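Local coordinates for protein CRISPR-associated endoribonuclease Cas2 (Streptococcus pyogenes serotype M1, PDB 4QR2) that probably acts as a metal-dependent nuclease of CRISPR adaptive immunity, working as a homodimer that joins a Cas1 homodimer in a heterotetramer, at residues V5-N10 and K62-R67; A24-D29 and H53-I58. All blocks are in the same frame, centred on the assembly; numbering follows the deposited sequence.

How the interactions relate
Both contacts belong to one ferredoxin-like fold. Interaction 1 joins strands 2-8 and 65-71, neighbours in the antiparallel sheet, and interaction 2 joins helices 14-27 and 45-58, which pack on one face of it. Their centres lie 12 Å apart, and they meet directly: I66 CD1 of the sheet is 3.9 Å from L55 CD2 of the second helix, and V5 CG1 is 4.3 Å from C27 SG of the first. D8, the predicted magnesium ligand, sits within interaction 1 on the sheet face turned from the helices; its side chain is about 12 Å from that of L55. Both contacts also touch the second subunit.

Interaction 1 (V5-N10 and K62-R67); sequences VTYDVN and KTDSIR
Residues 5-8, ending inner strand 2-8 of the ferredoxin-like sheet, include D8, the predicted magnesium ligand, and pair antiparallel with 65-67, which begin strand 65-71; beyond it a strand of the second subunit continues the sheet. T6 and D8 form hydrogen-bonded pairs with R67 and S65, T6 N lying 2.9 Å from R67 O and D8 N 2.9 Å from S65 O. Between them the non-hydrogen-bonded pair Y7 and I66 turns to the helix-covered face, Y7 CD1 3.4 Å from I66 CG1. With CG anti to the backbone N (chi1 -177°), the tyrosine ring has S65 O at its edge, and its hydroxyl donates to D64 OD2 at 2.6 Å, from above the carboxylate plane. The same oxygen meets R19 NE in a salt bridge and accepts from D60 N, while D64 OD1 accepts from T63 OG1 and a water bound to N10 N. Aspartate suits this place: its two oxygens accept several donors, and its charge pairs with R19. On the other face a water links D8 OD2 to S65 OG; from the second subunit N36 N also bonds to D8 OD2, and Q35 NE2 to S65 OG. R19 and the neutral donors probably keep the buried D64 carboxylate ionised.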
loop_
_atom_site.group_PDB
_atom_site.type_symbol
_atom_site.label_atom_id
_atom_site.label_comp_id
_atom_site.label_asym_id
_atom_site.label_seq_id
_atom_site.Cartn_x
_atom_site.Cartn_y
_atom_site.Cartn_z
ATOM N N VAL A 5 -2.027 -2.181 6.286
ATOM C CA VAL A 5 -0.755 -2.866 6.218
ATOM C C VAL A 5 -0.321 -2.884 4.751
ATOM O O VAL A 5 -1.045 -3.460 3.897
ATOM C CB VAL A 5 -0.864 -4.335 6.716
ATOM C CG1 VAL A 5 0.487 -5.038 6.692
ATOM C CG2 VAL A 5 -1.387 -4.430 8.146
ATOM N N THR A 6 0.885 -2.357 4.466
ATOM C CA THR A 6 1.446 -2.430 3.172
ATOM C C THR A 6 2.776 -3.178 3.188
ATOM O O THR A 6 3.708 -2.845 3.899
ATOM C CB THR A 6 1.525 -1.006 2.487
ATOM O OG1 THR A 6 2.488 -0.211 3.222
ATOM C CG2 THR A 6 0.221 -0.219 2.536
ATOM N N TYR A 7 2.813 -4.284 2.420
ATOM C CA TYR A 7 3.928 -5.188 2.396
ATOM C C TYR A 7 4.656 -5.107 1.080
ATOM O O TYR A 7 4.076 -5.319 0.021
ATOM C CB TYR A 7 3.461 -6.656 2.637
ATOM C CG TYR A 7 4.578 -7.698 2.707
ATOM C CD1 TYR A 7 5.800 -7.410 3.244
ATOM C CD2 TYR A 7 4.366 -8.969 2.244
ATOM C CE1 TYR A 7 6.761 -8.362 3.389
ATOM C CE2 TYR A 7 5.318 -9.941 2.351
ATOM C CZ TYR A 7 6.527 -9.670 2.885
ATOM O OH TYR A 7 7.483 -10.653 2.987
ATOM N N ASP A 8 5.947 -4.755 1.129
ATOM C CA ASP A 8 6.809 -4.675 -0.048
ATOM C C ASP A 8 7.743 -5.886 -0.043
ATOM O O ASP A 8 8.627 -6.016 0.814
ATOM C CB ASP A 8 7.668 -3.431 0.071
ATOM C CG ASP A 8 8.471 -3.090 -1.197
ATOM O OD1 ASP A 8 8.497 -3.841 -2.134
ATOM O OD2 ASP A 8 9.117 -1.979 -1.195
ATOM N N VAL A 9 7.483 -6.752 -0.999
ATOM C CA VAL A 9 8.237 -7.963 -1.193
ATOM C C VAL A 9 8.344 -8.131 -2.713
ATOM O O VAL A 9 7.465 -7.752 -3.494
ATOM C CB VAL A 9 7.576 -9.168 -0.521
ATOM C CG1 VAL A 9 6.214 -9.427 -1.135
ATOM C CG2 VAL A 9 8.440 -10.401 -0.582
ATOM N N ASN A 10 9.463 -8.743 -3.114
ATOM C CA ASN A 10 9.768 -9.000 -4.500
ATOM C C ASN A 10 9.128 -10.266 -4.994
ATOM O O ASN A 10 9.570 -11.334 -4.610
ATOM C CB ASN A 10 11.258 -9.023 -4.751
ATOM C CG ASN A 10 11.595 -9.193 -6.253
ATOM O OD1 ASN A 10 10.699 -9.473 -7.064
ATOM N ND2 ASN A 10 12.841 -8.863 -6.646
ATOM N N LYS A 62 15.933 -7.895 5.717
ATOM C CA LYS A 62 16.942 -7.336 4.824
ATOM C C LYS A 62 16.386 -6.831 3.513
ATOM O O LYS A 62 16.840 -5.803 3.033
ATOM C CB LYS A 62 18.026 -8.348 4.519
ATOM C CG LYS A 62 18.841 -8.690 5.742
ATOM C CD LYS A 62 20.150 -9.361 5.385
ATOM C CE LYS A 62 21.239 -8.900 6.352
ATOM N NZ LYS A 62 21.240 -9.612 7.659
ATOM N N THR A 63 15.391 -7.525 2.955
ATOM C CA THR A 63 14.926 -7.218 1.633
ATOM C C THR A 63 13.523 -6.686 1.553
ATOM O O THR A 63 13.141 -6.153 0.506
ATOM C CB THR A 63 15.018 -8.483 0.739
ATOM O OG1 THR A 63 14.273 -9.553 1.352
ATOM C CG2 THR A 63 16.426 -8.963 0.667
ATOM N N ASP A 64 12.705 -6.952 2.586
ATOM C CA ASP A 64 11.278 -6.623 2.553
ATOM C C ASP A 64 11.027 -5.478 3.525
ATOM O O ASP A 64 11.784 -5.255 4.459
ATOM C CB ASP A 64 10.421 -7.798 3.097
ATOM C CG ASP A 64 10.654 -9.152 2.380
ATOM O OD1 ASP A 64 11.457 -9.261 1.399
ATOM O OD2 ASP A 64 10.063 -10.131 2.883
ATOM N N SER A 65 9.879 -4.828 3.405
ATOM C CA SER A 65 9.382 -3.969 4.486
ATOM C C SER A 65 7.874 -4.031 4.658
ATOM O O SER A 65 7.179 -4.370 3.711
ATOM C CB SER A 65 9.780 -2.514 4.293
ATOM O OG SER A 65 9.141 -1.987 3.179
ATOM N N ILE A 66 7.401 -3.613 5.847
ATOM C CA ILE A 66 5.989 -3.480 6.136
ATOM C C ILE A 66 5.807 -2.106 6.769
ATOM O O ILE A 66 6.575 -1.723 7.670
ATOM C CB ILE A 66 5.473 -4.588 7.104
ATOM C CG1 ILE A 66 5.499 -5.928 6.340
ATOM C CG2 ILE A 66 4.075 -4.201 7.617
ATOM C CD1 ILE A 66 4.765 -7.048 6.995
ATOM N N ARG A 67 4.772 -1.407 6.306
ATOM C CA ARG A 67 4.346 -0.176 6.875
ATOM C C ARG A 67 2.953 -0.359 7.398
ATOM O O ARG A 67 2.127 -1.059 6.784
ATOM C CB ARG A 67 4.427 1.006 5.828
ATOM C CG ARG A 67 5.848 1.304 5.482
ATOM C CD ARG A 67 5.971 2.333 4.367
ATOM N NE ARG A 67 5.678 3.673 4.842
ATOM C CZ ARG A 67 6.581 4.457 5.412
ATOM N NH1 ARG A 67 7.792 3.966 5.694
ATOM N NH2 ARG A 67 6.258 5.657 5.775
HETATM O O HOH W 1 10.541 -1.661 1.040
HETATM O O HOH W 2 11.773 -8.948 -1.305
#

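Interaction 2 (A24-D29 and H53-I58); sequences AKLCVD and HRLTQI
L26 of helix 14-27 is the bump that fills the hollow between R54, L55 and I58 on helix 45-58, joining the two helices that lie on one face of the ferredoxin-like sheet. Its CG is anti to the backbone N (chi1 169°), and the two methyls beyond it divide the work. CD2 enters among the aliphatic groups, 3.7 Å from both R54 CB and L55 CD2 and 4.1 Å from I58 CD1. CD1 lies over one face of the R54 guanidinium, offset toward its rim, with NH1 the nearest atom at 3.2 Å. A branched leucine suits this place because one methyl can meet hydrocarbon while the other lies against a flat group. The arginine chain bends at chi3 (-90°), and its NH2 makes a salt bridge to D50 OD2 and donates a hydrogen bond to Y30 OH. Nearer the sheet, C27 SG makes a looser contact with L55 CD2 at 4.4 Å, and L55 also packs on I66 and F68. No hydrogen bond joins the two segments: cohesion comes from van der Waals packing, apolar around L26 CD2 and methyl against guanidinium at CD1, with R54 contributing its CB and one guanidinium face.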
loop_
_atom_site.group_PDB
_atom_site.type_symbol
_atom_site.label_atom_id
_atom_site.label_comp_id
_atom_site.label_asym_id
_atom_site.label_seq_id
_atom_site.Cartn_x
_atom_site.Cartn_y
_atom_site.Cartn_z
ATOM N N ALA A 24 -0.200 -12.806 3.894
ATOM C CA ALA A 24 -1.645 -12.663 3.604
ATOM C C ALA A 24 -2.439 -13.551 4.493
ATOM O O ALA A 24 -3.481 -13.113 4.968
ATOM C CB ALA A 24 -1.937 -13.027 2.127
ATOM N N LYS A 25 -1.980 -14.798 4.702
ATOM C CA LYS A 25 -2.704 -15.741 5.522
ATOM C C LYS A 25 -2.901 -15.192 6.940
ATOM O O LYS A 25 -4.003 -15.312 7.577
ATOM C CB LYS A 25 -1.993 -17.079 5.552
ATOM C CG LYS A 25 -2.779 -18.185 6.198
ATOM C CD LYS A 25 -1.979 -19.469 6.138
ATOM C CE LYS A 25 -2.763 -20.652 6.708
ATOM N NZ LYS A 25 -3.038 -20.623 8.164
ATOM N N LEU A 26 -1.876 -14.540 7.432
ATOM C CA LEU A 26 -1.937 -13.918 8.745
ATOM C C LEU A 26 -2.875 -12.733 8.771
ATOM O O LEU A 26 -3.724 -12.676 9.683
ATOM C CB LEU A 26 -0.532 -13.525 9.208
ATOM C CG LEU A 26 -0.417 -12.628 10.458
ATOM C CD1 LEU A 26 -1.000 -13.309 11.603
ATOM C CD2 LEU A 26 1.046 -12.400 10.800
ATOM N N CYS A 27 -2.726 -11.820 7.780
ATOM C CA CYS A 27 -3.382 -10.539 7.789
ATOM C C CYS A 27 -4.878 -10.732 7.555
ATOM O O CYS A 27 -5.659 -10.009 8.170
ATOM C CB CYS A 27 -2.849 -9.575 6.836
ATOM S SG CYS A 27 -1.231 -8.917 7.311
ATOM N N VAL A 28 -5.264 -11.776 6.803
ATOM C CA VAL A 28 -6.694 -11.930 6.488
ATOM C C VAL A 28 -7.434 -12.532 7.650
ATOM O O VAL A 28 -8.669 -12.685 7.607
ATOM C CB VAL A 28 -6.931 -12.709 5.167
ATOM C CG1 VAL A 28 -6.294 -11.987 3.985
ATOM C CG2 VAL A 28 -6.525 -14.161 5.241
ATOM N N ASP A 29 -6.702 -12.971 8.680
ATOM C CA ASP A 29 -7.357 -13.344 9.893
ATOM C C ASP A 29 -7.842 -12.125 10.692
ATOM O O ASP A 29 -8.611 -12.307 11.669
ATOM C CB ASP A 29 -6.426 -14.156 10.774
ATOM C CG ASP A 29 -6.498 -15.665 10.521
ATOM O OD1 ASP A 29 -7.431 -16.156 9.858
ATOM O OD2 ASP A 29 -5.621 -16.413 11.051
ATOM N N HIS A 53 4.816 -9.106 15.955
ATOM C CA HIS A 53 5.766 -10.180 16.272
ATOM C C HIS A 53 5.719 -11.310 15.226
ATOM O O HIS A 53 6.747 -11.771 14.809
ATOM C CB HIS A 53 5.450 -10.799 17.624
ATOM C CG HIS A 53 5.736 -9.889 18.788
ATOM N ND1 HIS A 53 5.222 -10.110 20.047
ATOM C CD2 HIS A 53 6.503 -8.768 18.888
ATOM C CE1 HIS A 53 5.663 -9.183 20.880
ATOM N NE2 HIS A 53 6.458 -8.362 20.211
ATOM N N ARG A 54 4.522 -11.711 14.841
ATOM C CA ARG A 54 4.344 -12.761 13.831
ATOM C C ARG A 54 4.857 -12.420 12.472
ATOM O O ARG A 54 5.556 -13.246 11.822
ATOM C CB ARG A 54 2.902 -13.278 13.821
ATOM C CG ARG A 54 2.627 -13.990 15.110
ATOM C CD ARG A 54 1.463 -14.897 15.025
ATOM N NE ARG A 54 0.366 -14.147 15.380
ATOM C CZ ARG A 54 -0.876 -14.307 14.947
ATOM N NH1 ARG A 54 -1.212 -15.275 14.071
ATOM N NH2 ARG A 54 -1.787 -13.429 15.397
ATOM N N LEU A 55 4.584 -11.191 12.065
ATOM C CA LEU A 55 5.094 -10.700 10.772
ATOM C C LEU A 55 6.564 -10.627 10.797
ATOM O O LEU A 55 7.232 -10.983 9.792
ATOM C CB LEU A 55 4.475 -9.354 10.452
ATOM C CG LEU A 55 3.012 -9.316 10.097
ATOM C CD1 LEU A 55 2.548 -7.862 10.143
ATOM C CD2 LEU A 55 2.808 -9.917 8.683
ATOM N N THR A 56 7.152 -10.260 11.929
ATOM C CA THR A 56 8.621 -10.224 12.018
ATOM C C THR A 56 9.281 -11.576 11.792
ATOM O O THR A 56 10.362 -11.642 11.198
ATOM C CB THR A 56 9.053 -9.673 13.384
ATOM O OG1 THR A 56 8.644 -8.311 13.472
ATOM C CG2 THR A 56 10.532 -9.734 13.508
ATOM N N GLN A 57 8.612 -12.634 12.218
ATOM C CA GLN A 57 9.098 -13.988 11.979
ATOM C C GLN A 57 8.888 -14.441 10.512
ATOM O O GLN A 57 9.505 -15.382 10.064
ATOM C CB GLN A 57 8.409 -14.926 12.922
ATOM C CG GLN A 57 8.696 -14.621 14.409
ATOM C CD GLN A 57 10.180 -14.607 14.692
ATOM O OE1 GLN A 57 10.812 -13.549 14.881
ATOM N NE2 GLN A 57 10.774 -15.795 14.649
ATOM N N ILE A 58 7.996 -13.840 9.779
ATOM C CA ILE A 58 7.749 -14.232 8.358
ATOM C C ILE A 58 8.605 -13.477 7.324
ATOM O O ILE A 58 9.081 -14.072 6.349
ATOM C CB ILE A 58 6.271 -14.019 7.977
ATOM C CG1 ILE A 58 5.404 -14.991 8.798
ATOM C CG2 ILE A 58 6.104 -14.090 6.426
ATOM C CD1 ILE A 58 3.966 -14.619 8.982
#